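Local coordinates for protein beta-Lactamase/D-Alanine Carboxypeptidase (Pseudomonas syringae pv. tomato, PDB 5EVI) that probably hydrolyses the amide bond of beta-lactam antibiotics, as a class C (AmpC-type) beta-lactamase, giving substituted beta-amino acids and so contributing to antibiotic resistance, at residues D[12-20]-D[355-363]; D[75-84]-D[251-259]. All coordinates share one frame; numbering follows the deposited sequence.

Interaction 1 (D[12-20]-D[355-363]); sequences LDTLVQTEA and LAYRILQHA
E19 faces R358 and H362 across an antiparallel pair of terminal helices that lie on one side of the large antiparallel sheet, a pairing of first and last helices known from the serine beta-lactamase fold. The segment axes approach to 10.0 Å, and E19 meets R358 and H362 in the interval. Its two carboxylate oxygens divide the work. OE1 uses its anti lone pair to accept from NE2 of H362 at 2.9 Å; imidazole and carboxylate are nearly coplanar, and the acceptor lies in the ring plane. OE2 takes both NE and NH1 of R358, the latter at 3.0 Å, in a side-on salt bridge to a single atom. The guanidinium stands steeply to the carboxylate, at 72°, so NE comes from above the carboxylate plane while NH1 approaches on the syn side. The bend of E19 at chi2 (-73°) turns the acid toward both partners.

L15 lies over one face of the imidazole, its CB 4.1 Å from the ring centroid in a CH-pi contact. Beneath this polar layer, V16 and I359 cross at about a right angle, and both also pack on the sheet, V16 on I34 and I359 on I36. L355 slips CD1 under the aliphatic root of E19, 3.8 Å from its CB. At the other end of the interface, CD1 of L12 rests 3.6 Å from CB of H362.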
ATOM      1  N   LEU D  12     -20.550 -19.227  -4.369  1.00 42.65           N
ATOM      2  CA  LEU D  12     -19.655 -18.071  -4.363  1.00 42.55           C
ATOM      3  C   LEU D  12     -18.727 -18.056  -5.586  1.00 42.29           C
ATOM      4  O   LEU D  12     -18.492 -16.996  -6.157  1.00 41.23           O
ATOM      5  CB  LEU D  12     -18.836 -18.028  -3.070  1.00 43.26           C
ATOM      6  CG  LEU D  12     -17.952 -16.797  -2.843  1.00 43.38           C
ATOM      7  CD1 LEU D  12     -18.763 -15.508  -2.858  1.00 43.23           C
ATOM      8  CD2 LEU D  12     -17.194 -16.945  -1.533  1.00 44.07           C
ATOM      9  N   ASP D  13     -18.216 -19.225  -5.987  1.00 42.63           N
ATOM     10  CA  ASP D  13     -17.366 -19.348  -7.188  1.00 42.99           C
ATOM     11  C   ASP D  13     -18.039 -18.703  -8.410  1.00 41.64           C
ATOM     12  O   ASP D  13     -17.426 -17.893  -9.117  1.00 39.86           O
ATOM     13  CB  ASP D  13     -17.029 -20.819  -7.527  1.00 44.04           C
ATOM     14  CG  ASP D  13     -16.170 -21.519  -6.461  1.00 45.96           C
ATOM     15  OD1 ASP D  13     -15.425 -20.847  -5.718  1.00 46.39           O
ATOM     16  OD2 ASP D  13     -16.245 -22.769  -6.363  1.00 47.23           O
ATOM     17  N   THR D  14     -19.301 -19.060  -8.642  1.00 39.75           N
ATOM     18  CA  THR D  14     -20.039 -18.544  -9.799  1.00 39.40           C
ATOM     19  C   THR D  14     -20.289 -17.036  -9.684  1.00 37.13           C
ATOM     20  O   THR D  14     -20.126 -16.314 -10.660  1.00 35.59           O
ATOM     21  CB  THR D  14     -21.363 -19.297 -10.012  1.00 41.14           C
ATOM     22  OG1 THR D  14     -22.083 -19.356  -8.775  1.00 42.58           O
ATOM     23  CG2 THR D  14     -21.086 -20.713 -10.507  1.00 41.13           C
ATOM     24  N   LEU D  15     -20.660 -16.570  -8.492  1.00 34.98           N
ATOM     25  CA  LEU D  15     -20.838 -15.133  -8.254  1.00 34.49           C
ATOM     26  C   LEU D  15     -19.557 -14.326  -8.529  1.00 33.26           C
ATOM     27  O   LEU D  15     -19.605 -13.318  -9.228  1.00 32.17           O
ATOM     28  CB  LEU D  15     -21.322 -14.869  -6.828  1.00 35.33           C
ATOM     29  CG  LEU D  15     -22.756 -15.291  -6.485  1.00 35.57           C
ATOM     30  CD1 LEU D  15     -22.962 -15.316  -4.978  1.00 35.57           C
ATOM     31  CD2 LEU D  15     -23.778 -14.384  -7.158  1.00 35.77           C
ATOM     32  N   VAL D  16     -18.422 -14.773  -7.997  1.00 31.81           N
ATOM     33  CA  VAL D  16     -17.159 -14.038  -8.189  1.00 31.17           C
ATOM     34  C   VAL D  16     -16.814 -14.030  -9.675  1.00 30.83           C
ATOM     35  O   VAL D  16     -16.459 -12.994 -10.219  1.00 29.80           O
ATOM     36  CB  VAL D  16     -15.980 -14.602  -7.355  1.00 30.95           C
ATOM     37  CG1 VAL D  16     -14.685 -13.850  -7.670  1.00 30.94           C
ATOM     38  CG2 VAL D  16     -16.271 -14.510  -5.861  1.00 30.91           C
ATOM     39  N   GLN D  17     -16.979 -15.184 -10.325  1.00 30.67           N
ATOM     40  CA  GLN D  17     -16.743 -15.315 -11.754  1.00 31.41           C
ATOM     41  C   GLN D  17     -17.549 -14.302 -12.555  1.00 31.52           C
ATOM     42  O   GLN D  17     -16.995 -13.594 -13.401  1.00 32.95           O
ATOM     43  CB  GLN D  17     -17.103 -16.724 -12.215  1.00 31.94           C
ATOM     44  CG  GLN D  17     -16.759 -17.029 -13.660  1.00 32.63           C
ATOM     45  CD  GLN D  17     -16.984 -18.486 -13.977  1.00 32.95           C
ATOM     46  OE1 GLN D  17     -18.079 -19.014 -13.768  1.00 33.02           O
ATOM     47  NE2 GLN D  17     -15.946 -19.152 -14.453  1.00 33.27           N
ATOM     48  N   THR D  18     -18.850 -14.230 -12.272  1.00 31.48           N
ATOM     49  CA  THR D  18     -19.744 -13.292 -12.968  1.00 32.27           C
ATOM     50  C   THR D  18     -19.227 -11.861 -12.820  1.00 31.93           C
ATOM     51  O   THR D  18     -18.978 -11.195 -13.823  1.00 30.72           O
ATOM     52  CB  THR D  18     -21.204 -13.399 -12.462  1.00 32.45           C
ATOM     53  OG1 THR D  18     -21.692 -14.723 -12.720  1.00 33.33           O
ATOM     54  CG2 THR D  18     -22.108 -12.375 -13.151  1.00 32.59           C
ATOM     55  N   GLU D  19     -19.020 -11.429 -11.573  1.00 31.82           N
ATOM     56  CA  GLU D  19     -18.570 -10.058 -11.283  1.00 31.65           C
ATOM     57  C   GLU D  19     -17.175  -9.775 -11.858  1.00 31.84           C
ATOM     58  O   GLU D  19     -16.917  -8.670 -12.339  1.00 30.46           O
ATOM     59  CB  GLU D  19     -18.526  -9.767  -9.775  1.00 31.50           C
ATOM     60  CG  GLU D  19     -19.803 -10.003  -8.984  1.00 31.26           C
ATOM     61  CD  GLU D  19     -20.910  -8.983  -9.210  1.00 31.62           C
ATOM     62  OE1 GLU D  19     -21.908  -9.052  -8.470  1.00 30.73           O
ATOM     63  OE2 GLU D  19     -20.818  -8.129 -10.110  1.00 33.58           O
ATOM     64  N   ALA D  20     -16.287 -10.771 -11.800  1.00 32.40           N
ATOM     65  CA  ALA D  20     -14.927 -10.620 -12.331  1.00 33.65           C
ATOM     66  C   ALA D  20     -14.951 -10.445 -13.840  1.00 34.36           C
ATOM     67  O   ALA D  20     -14.447  -9.446 -14.355  1.00 33.16           O
ATOM     68  CB  ALA D  20     -14.059 -11.803 -11.956  1.00 33.93           C
ATOM     69  N   LEU D 355     -16.128  -3.671  -7.331  1.00 20.47           N
ATOM     70  CA  LEU D 355     -15.866  -5.104  -7.426  1.00 19.83           C
ATOM     71  C   LEU D 355     -15.622  -5.757  -6.063  1.00 19.53           C
ATOM     72  O   LEU D 355     -16.278  -6.745  -5.730  1.00 19.96           O
ATOM     73  CB  LEU D 355     -14.688  -5.387  -8.381  1.00 19.58           C
ATOM     74  CG  LEU D 355     -14.295  -6.865  -8.470  1.00 19.82           C
ATOM     75  CD1 LEU D 355     -15.502  -7.680  -8.928  1.00 19.98           C
ATOM     76  CD2 LEU D 355     -13.096  -7.085  -9.379  1.00 19.72           C
ATOM     77  N   ALA D 356     -14.659  -5.243  -5.299  1.00 18.69           N
ATOM     78  CA  ALA D 356     -14.326  -5.829  -3.999  1.00 18.89           C
ATOM     79  C   ALA D 356     -15.516  -5.699  -3.032  1.00 19.10           C
ATOM     80  O   ALA D 356     -15.843  -6.660  -2.350  1.00 18.26           O
ATOM     81  CB  ALA D 356     -13.051  -5.216  -3.427  1.00 18.56           C
ATOM     82  N   TYR D 357     -16.199  -4.548  -3.030  1.00 20.39           N
ATOM     83  CA  TYR D 357     -17.412  -4.388  -2.201  1.00 22.63           C
ATOM     84  C   TYR D 357     -18.472  -5.472  -2.529  1.00 23.11           C
ATOM     85  O   TYR D 357     -19.020  -6.107  -1.615  1.00 22.80           O
ATOM     86  CB  TYR D 357     -18.017  -2.992  -2.325  1.00 23.44           C
ATOM     87  CG  TYR D 357     -19.103  -2.704  -1.298  1.00 24.76           C
ATOM     88  CD1 TYR D 357     -18.816  -1.972  -0.144  1.00 25.07           C
ATOM     89  CD2 TYR D 357     -20.417  -3.171  -1.470  1.00 25.26           C
ATOM     90  CE1 TYR D 357     -19.793  -1.701   0.791  1.00 25.72           C
ATOM     91  CE2 TYR D 357     -21.401  -2.907  -0.527  1.00 25.92           C
ATOM     92  CZ  TYR D 357     -21.085  -2.176   0.595  1.00 26.24           C
ATOM     93  OH  TYR D 357     -22.067  -1.917   1.524  1.00 28.14           O
ATOM     94  N   ARG D 358     -18.715  -5.721  -3.814  1.00 24.31           N
ATOM     95  CA  ARG D 358     -19.745  -6.695  -4.217  1.00 24.68           C
ATOM     96  C   ARG D 358     -19.338  -8.119  -3.853  1.00 24.03           C
ATOM     97  O   ARG D 358     -20.139  -8.889  -3.280  1.00 23.82           O
ATOM     98  CB  ARG D 358     -20.055  -6.593  -5.719  1.00 26.21           C
ATOM     99  CG  ARG D 358     -20.980  -5.436  -6.067  1.00 27.15           C
ATOM    100  CD  ARG D 358     -20.577  -4.689  -7.327  1.00 28.92           C
ATOM    101  NE  ARG D 358     -21.015  -5.321  -8.566  1.00 30.17           N
ATOM    102  CZ  ARG D 358     -21.917  -4.834  -9.434  1.00 31.18           C
ATOM    103  NH1 ARG D 358     -22.191  -5.540 -10.527  1.00 31.65           N
ATOM    104  NH2 ARG D 358     -22.566  -3.676  -9.236  1.00 31.25           N
ATOM    105  N   ILE D 359     -18.103  -8.470  -4.187  1.00 23.01           N
ATOM    106  CA  ILE D 359     -17.562  -9.791  -3.846  1.00 22.62           C
ATOM    107  C   ILE D 359     -17.609 -10.070  -2.339  1.00 22.52           C
ATOM    108  O   ILE D 359     -18.038 -11.162  -1.928  1.00 21.75           O
ATOM    109  CB  ILE D 359     -16.124  -9.984  -4.376  1.00 22.49           C
ATOM    110  CG1 ILE D 359     -16.131 -10.085  -5.907  1.00 23.16           C
ATOM    111  CG2 ILE D 359     -15.488 -11.207  -3.740  1.00 22.24           C
ATOM    112  CD1 ILE D 359     -14.742 -10.080  -6.532  1.00 23.43           C
ATOM    113  N   LEU D 360     -17.170  -9.106  -1.533  1.00 22.32           N
ATOM    114  CA  LEU D 360     -17.168  -9.278  -0.070  1.00 22.60           C
ATOM    115  C   LEU D 360     -18.592  -9.286   0.484  1.00 22.86           C
ATOM    116  O   LEU D 360     -18.880 -10.026   1.431  1.00 23.30           O
ATOM    117  CB  LEU D 360     -16.258  -8.246   0.641  1.00 22.72           C
ATOM    118  CG  LEU D 360     -14.726  -8.476   0.575  1.00 23.21           C
ATOM    119  CD1 LEU D 360     -14.009  -7.624   1.623  1.00 23.35           C
ATOM    120  CD2 LEU D 360     -14.355  -9.942   0.761  1.00 23.73           C
ATOM    121  N   GLN D 361     -19.494  -8.513  -0.127  1.00 23.13           N
ATOM    122  CA  GLN D 361     -20.921  -8.667   0.156  1.00 23.57           C
ATOM    123  C   GLN D 361     -21.398 -10.097  -0.191  1.00 22.89           C
ATOM    124  O   GLN D 361     -22.135 -10.674   0.594  1.00 22.90           O
ATOM    125  CB  GLN D 361     -21.759  -7.612  -0.557  1.00 24.14           C
ATOM    126  CG  GLN D 361     -23.211  -7.589  -0.117  1.00 24.66           C
ATOM    127  CD  GLN D 361     -23.944  -6.352  -0.581  1.00 25.05           C
ATOM    128  OE1 GLN D 361     -24.538  -5.640   0.225  1.00 25.21           O
ATOM    129  NE2 GLN D 361     -23.882  -6.069  -1.887  1.00 25.56           N
ATOM    130  N   HIS D 362     -20.948 -10.673  -1.318  1.00 21.47           N
ATOM    131  CA  HIS D 362     -21.299 -12.072  -1.664  1.00 21.34           C
ATOM    132  C   HIS D 362     -20.695 -13.078  -0.668  1.00 20.78           C
ATOM    133  O   HIS D 362     -21.325 -14.095  -0.384  1.00 21.05           O
ATOM    134  CB  HIS D 362     -20.797 -12.528  -3.054  1.00 21.22           C
ATOM    135  CG  HIS D 362     -21.294 -11.737  -4.221  1.00 21.56           C
ATOM    136  ND1 HIS D 362     -22.603 -11.332  -4.363  1.00 21.41           N
ATOM    137  CD2 HIS D 362     -20.658 -11.352  -5.353  1.00 21.66           C
ATOM    138  CE1 HIS D 362     -22.735 -10.679  -5.506  1.00 21.73           C
ATOM    139  NE2 HIS D 362     -21.570 -10.674  -6.119  1.00 21.66           N
ATOM    140  N   ALA D 363     -19.460 -12.842  -0.205  1.00 19.86           N
ATOM    141  CA  ALA D 363     -18.767 -13.787   0.687  1.00 20.00           C
ATOM    142  C   ALA D 363     -19.386 -13.894   2.086  1.00 20.45           C
ATOM    143  O   ALA D 363     -19.520 -15.006   2.631  1.00 19.71           O
ATOM    144  CB  ALA D 363     -17.276 -13.445   0.790  1.00 19.58           C
TER

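Interaction 2 (D[75-84]-D[251-259]); sequences ATLATWAQAN and PLQRALSDT
A255 and W80 meet where two helices of the alpha-helical domain of this class C beta-lactamase fold cross closely, their segment axes 8.0 Å apart at 133°. The small side chain of A255 permits the approach: its CB lies 3.5 Å from CA of W80, practically on the backbone of helix 70-83. A83 repeats the theme one turn later, its methyl directed at P251.

Beside A255, the indole of W80 receives L252 over one face, with CD1 3.8 Å from the centroid of the five-membered ring in a CH-pi contact. CG of W80 is anti to the backbone N (chi1 -165°), which turns a face of the indole onto CD1 of L252; A185 of helix 174-186 touches both residues. On the other side of A255, T79 donates from OG1 to the carbonyl O of A255 at 2.7 Å, tilted 29° from the carbonyl plane. Through this bond the hydroxyl of T79 ties helix 70-83 to the backbone of A255.

T259 pushes its CG2 between T76 and T79, while its OG1 turns back to O of L256. A water donates to OG1 of both T76 and T259, joining the two threonines; OG1 of T76 is also bonded to T72. F238 of helix 232-243 touches T76 and L256 behind this junction.

Toward the surface, R254 reaches across the end of helix 70-83, its chain extended from CG to NE, and its guanidinium lays one face over CA of A83 and O of Q82; CD lies 3.8 Å from CB of A83. D258, one turn on, steadies the guanidinium in a salt bridge, its OD2 2.7 Å from NE of R254.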
ATOM      1  N   ALA D  75       5.581   1.437   5.521  1.00 17.83           N
ATOM      2  CA  ALA D  75       5.036   1.862   6.802  1.00 17.61           C
ATOM      3  C   ALA D  75       5.202   0.785   7.874  1.00 17.51           C
ATOM      4  O   ALA D  75       5.581   1.081   8.993  1.00 17.04           O
ATOM      5  CB  ALA D  75       3.576   2.273   6.647  1.00 17.73           C
ATOM      6  N   THR D  76       4.959  -0.469   7.518  1.00 18.17           N
ATOM      7  CA  THR D  76       5.222  -1.574   8.431  1.00 18.26           C
ATOM      8  C   THR D  76       6.712  -1.636   8.800  1.00 18.95           C
ATOM      9  O   THR D  76       7.049  -1.814   9.974  1.00 18.77           O
ATOM     10  CB  THR D  76       4.706  -2.897   7.871  1.00 18.44           C
ATOM     11  OG1 THR D  76       3.372  -2.701   7.357  1.00 17.75           O
ATOM     12  CG2 THR D  76       4.717  -3.963   8.969  1.00 18.26           C
ATOM     13  N   LEU D  77       7.598  -1.392   7.832  1.00 19.77           N
ATOM     14  CA  LEU D  77       9.053  -1.364   8.118  1.00 19.99           C
ATOM     15  C   LEU D  77       9.360  -0.305   9.177  1.00 20.40           C
ATOM     16  O   LEU D  77      10.039  -0.587  10.163  1.00 20.27           O
ATOM     17  CB  LEU D  77       9.862  -1.077   6.850  1.00 20.16           C
ATOM     18  CG  LEU D  77      11.361  -1.384   6.897  1.00 20.34           C
ATOM     19  CD1 LEU D  77      11.591  -2.880   6.702  1.00 20.43           C
ATOM     20  CD2 LEU D  77      12.110  -0.583   5.837  1.00 19.95           C
ATOM     21  N   ALA D  78       8.836   0.903   8.986  1.00 21.33           N
ATOM     22  CA  ALA D  78       9.041   1.989   9.966  1.00 22.37           C
ATOM     23  C   ALA D  78       8.449   1.678  11.359  1.00 22.81           C
ATOM     24  O   ALA D  78       9.100   1.928  12.389  1.00 22.37           O
ATOM     25  CB  ALA D  78       8.478   3.286   9.428  1.00 22.56           C
ATOM     26  N   THR D  79       7.237   1.115  11.406  1.00 23.27           N
ATOM     27  CA  THR D  79       6.636   0.762  12.705  1.00 24.38           C
ATOM     28  C   THR D  79       7.281  -0.478  13.340  1.00 26.24           C
ATOM     29  O   THR D  79       7.176  -0.672  14.550  1.00 25.21           O
ATOM     30  CB  THR D  79       5.111   0.535  12.631  1.00 24.16           C
ATOM     31  OG1 THR D  79       4.829  -0.592  11.800  1.00 23.73           O
ATOM     32  CG2 THR D  79       4.393   1.791  12.121  1.00 23.67           C
ATOM     33  N   TRP D  80       7.929  -1.317  12.531  1.00 28.53           N
ATOM     34  CA  TRP D  80       8.708  -2.442  13.057  1.00 31.58           C
ATOM     35  C   TRP D  80       9.996  -1.902  13.697  1.00 34.10           C
ATOM     36  O   TRP D  80      10.399  -2.373  14.754  1.00 34.51           O
ATOM     37  CB  TRP D  80       9.007  -3.455  11.953  1.00 32.22           C
ATOM     38  CG  TRP D  80       9.486  -4.820  12.399  1.00 33.43           C
ATOM     39  CD1 TRP D  80       9.113  -5.507  13.517  1.00 34.07           C
ATOM     40  CD2 TRP D  80      10.387  -5.673  11.688  1.00 34.32           C
ATOM     41  NE1 TRP D  80       9.743  -6.732  13.556  1.00 35.26           N
ATOM     42  CE2 TRP D  80      10.528  -6.860  12.441  1.00 34.68           C
ATOM     43  CE3 TRP D  80      11.093  -5.548  10.485  1.00 34.15           C
ATOM     44  CZ2 TRP D  80      11.361  -7.909  12.036  1.00 34.96           C
ATOM     45  CZ3 TRP D  80      11.911  -6.583  10.079  1.00 34.76           C
ATOM     46  CH2 TRP D  80      12.041  -7.751  10.847  1.00 35.43           C
ATOM     47  N   ALA D  81      10.620  -0.903  13.070  1.00 37.26           N
ATOM     48  CA  ALA D  81      11.752  -0.194  13.693  1.00 40.85           C
ATOM     49  C   ALA D  81      11.352   0.432  15.039  1.00 44.01           C
ATOM     50  O   ALA D  81      12.093   0.315  16.022  1.00 42.75           O
ATOM     51  CB  ALA D  81      12.314   0.865  12.754  1.00 40.68           C
ATOM     52  N   GLN D  82      10.176   1.064  15.074  1.00 48.76           N
ATOM     53  CA  GLN D  82       9.608   1.638  16.309  1.00 53.79           C
ATOM     54  C   GLN D  82       9.348   0.592  17.399  1.00 54.65           C
ATOM     55  O   GLN D  82       9.616   0.839  18.578  1.00 54.49           O
ATOM     56  CB  GLN D  82       8.294   2.383  16.024  1.00 56.38           C
ATOM     57  CG  GLN D  82       7.757   3.158  17.225  1.00 91.86           C
ATOM     58  CD  GLN D  82       6.583   4.055  16.887  1.00127.99           C
ATOM     59  OE1 GLN D  82       5.808   3.770  15.975  1.00141.12           O
ATOM     60  NE2 GLN D  82       6.434   5.142  17.638  1.00141.33           N
ATOM     61  N   ALA D  83       8.806  -0.556  16.998  1.00 55.41           N
ATOM     62  CA  ALA D  83       8.563  -1.681  17.911  1.00 56.51           C
ATOM     63  C   ALA D  83       9.844  -2.246  18.537  1.00 57.18           C
ATOM     64  O   ALA D  83       9.797  -2.779  19.644  1.00 57.32           O
ATOM     65  CB  ALA D  83       7.811  -2.789  17.188  1.00 56.22           C
ATOM     66  N   ASN D  84      10.969  -2.132  17.822  1.00 58.41           N
ATOM     67  CA  ASN D  84      12.295  -2.530  18.320  1.00 59.05           C
ATOM     68  C   ASN D  84      13.119  -1.386  18.949  1.00 58.93           C
ATOM     69  O   ASN D  84      14.332  -1.517  19.128  1.00 58.02           O
ATOM     70  CB  ASN D  84      13.087  -3.202  17.187  1.00 62.78           C
ATOM     71  CG  ASN D  84      12.594  -4.603  16.892  1.00 62.73           C
ATOM     72  OD1 ASN D  84      12.919  -5.544  17.614  1.00 61.82           O
ATOM     73  ND2 ASN D  84      11.806  -4.749  15.834  1.00 60.31           N
ATOM     74  N   PRO D 251       6.941  -7.554  19.005  1.00 30.88           N
ATOM     75  CA  PRO D 251       7.353  -6.411  18.171  1.00 30.26           C
ATOM     76  C   PRO D 251       6.732  -6.391  16.773  1.00 28.88           C
ATOM     77  O   PRO D 251       6.302  -5.332  16.320  1.00 29.51           O
ATOM     78  CB  PRO D 251       8.876  -6.555  18.088  1.00 31.19           C
ATOM     79  CG  PRO D 251       9.249  -7.274  19.343  1.00 31.06           C
ATOM     80  CD  PRO D 251       8.108  -8.223  19.614  1.00 31.43           C
ATOM     81  N   LEU D 252       6.684  -7.533  16.093  1.00 27.26           N
ATOM     82  CA  LEU D 252       6.124  -7.564  14.727  1.00 26.24           C
ATOM     83  C   LEU D 252       4.604  -7.479  14.729  1.00 25.41           C
ATOM     84  O   LEU D 252       4.023  -6.847  13.845  1.00 24.72           O
ATOM     85  CB  LEU D 252       6.585  -8.811  13.952  1.00 25.86           C
ATOM     86  CG  LEU D 252       6.244  -8.838  12.458  1.00 25.86           C
ATOM     87  CD1 LEU D 252       6.506  -7.517  11.746  1.00 25.75           C
ATOM     88  CD2 LEU D 252       7.025  -9.955  11.782  1.00 25.84           C
ATOM     89  N   GLN D 253       3.973  -8.127  15.704  1.00 25.42           N
ATOM     90  CA  GLN D 253       2.546  -7.911  16.011  1.00 25.33           C
ATOM     91  C   GLN D 253       2.237  -6.441  16.209  1.00 23.67           C
ATOM     92  O   GLN D 253       1.352  -5.895  15.576  1.00 22.45           O
ATOM     93  CB  GLN D 253       2.119  -8.676  17.278  1.00 26.92           C
ATOM     94  CG  GLN D 253       1.958 -10.177  17.089  1.00 28.50           C
ATOM     95  CD  GLN D 253       0.589 -10.589  16.568  1.00 29.85           C
ATOM     96  OE1 GLN D 253       0.475 -11.459  15.701  1.00 29.17           O
ATOM     97  NE2 GLN D 253      -0.466  -9.967  17.108  1.00 30.64           N
ATOM     98  N   ARG D 254       2.967  -5.797  17.108  1.00 22.13           N
ATOM     99  CA  ARG D 254       2.813  -4.354  17.321  1.00 21.71           C
ATOM    100  C   ARG D 254       3.006  -3.546  16.032  1.00 20.34           C
ATOM    101  O   ARG D 254       2.260  -2.589  15.796  1.00 19.27           O
ATOM    102  CB  ARG D 254       3.796  -3.875  18.376  1.00 22.18           C
ATOM    103  CG  ARG D 254       3.633  -2.421  18.704  1.00 22.22           C
ATOM    104  CD  ARG D 254       4.848  -1.831  19.365  1.00 22.53           C
ATOM    105  NE  ARG D 254       4.788  -0.375  19.320  1.00 22.55           N
ATOM    106  CZ  ARG D 254       5.590   0.428  20.004  1.00 22.11           C
ATOM    107  NH1 ARG D 254       5.439   1.733  19.884  1.00 22.88           N
ATOM    108  NH2 ARG D 254       6.518  -0.061  20.828  1.00 21.60           N
ATOM    109  N   ALA D 255       4.020  -3.922  15.239  1.00 19.89           N
ATOM    110  CA  ALA D 255       4.312  -3.273  13.934  1.00 19.78           C
ATOM    111  C   ALA D 255       3.134  -3.288  12.998  1.00 19.77           C
ATOM    112  O   ALA D 255       2.801  -2.258  12.421  1.00 19.45           O
ATOM    113  CB  ALA D 255       5.518  -3.904  13.248  1.00 20.28           C
ATOM    114  N   LEU D 256       2.502  -4.444  12.821  1.00 19.46           N
ATOM    115  CA  LEU D 256       1.326  -4.515  11.947  1.00 19.67           C
ATOM    116  C   LEU D 256       0.180  -3.630  12.465  1.00 19.68           C
ATOM    117  O   LEU D 256      -0.452  -2.932  11.686  1.00 20.73           O
ATOM    118  CB  LEU D 256       0.838  -5.960  11.800  1.00 19.96           C
ATOM    119  CG  LEU D 256       1.833  -6.949  11.170  1.00 19.98           C
ATOM    120  CD1 LEU D 256       1.602  -8.358  11.712  1.00 19.95           C
ATOM    121  CD2 LEU D 256       1.786  -6.923   9.652  1.00 20.22           C
ATOM    122  N   SER D 257      -0.071  -3.668  13.777  1.00 19.88           N
ATOM    123  CA  SER D 257      -1.194  -2.950  14.388  1.00 19.68           C
ATOM    124  C   SER D 257      -0.998  -1.427  14.334  1.00 19.13           C
ATOM    125  O   SER D 257      -1.939  -0.668  14.023  1.00 18.83           O
ATOM    126  CB  SER D 257      -1.362  -3.411  15.838  1.00 20.29           C
ATOM    127  OG  SER D 257      -2.471  -2.786  16.438  1.00 21.27           O
ATOM    128  N   ASP D 258       0.231  -0.977  14.609  1.00 18.66           N
ATOM    129  CA  ASP D 258       0.516   0.480  14.667  1.00 18.12           C
ATOM    130  C   ASP D 258       0.382   1.212  13.316  1.00 17.65           C
ATOM    131  O   ASP D 258       0.087   2.421  13.291  1.00 16.10           O
ATOM    132  CB  ASP D 258       1.887   0.777  15.314  1.00 18.67           C
ATOM    133  CG  ASP D 258       1.952   0.370  16.806  1.00 19.72           C
ATOM    134  OD1 ASP D 258       0.884   0.023  17.372  1.00 20.30           O
ATOM    135  OD2 ASP D 258       3.069   0.386  17.407  1.00 19.59           O
ATOM    136  N   THR D 259       0.565   0.507  12.199  1.00 17.26           N
ATOM    137  CA  THR D 259       0.294   1.105  10.884  1.00 16.96           C
ATOM    138  C   THR D 259      -1.191   1.459  10.687  1.00 17.18           C
ATOM    139  O   THR D 259      -1.468   2.356   9.931  1.00 16.73           O
ATOM    140  CB  THR D 259       0.772   0.253   9.684  1.00 16.68           C
ATOM    141  OG1 THR D 259       0.047  -0.989   9.637  1.00 16.92           O
ATOM    142  CG2 THR D 259       2.294  -0.014   9.749  1.00 16.47           C
TER
HETATM  143  O   HOH W   1       0.589  -3.175   7.860  1.00 21.13           O

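In the fold
Interactions 1 and 2 illustrate how differently two helix pairs can be joined within one chain. Their centres are 32 Å apart, their nearest atoms about 17 Å, and they share no helix; interaction 2 is nested in the chain between the segments of interaction 1. Both are partly buried, but interaction 1 is centred 22 Å from the chain centre, interaction 2 only 15 Å. In interaction 1 the terminal helices stand well apart on the sheet, and a glutamate, an arginine and a histidine bridge them above an apolar base. Interaction 2 lies among other helices, where alanines let the backbones come close and threonines add hydroxyls; its salt bridge stays within one helix.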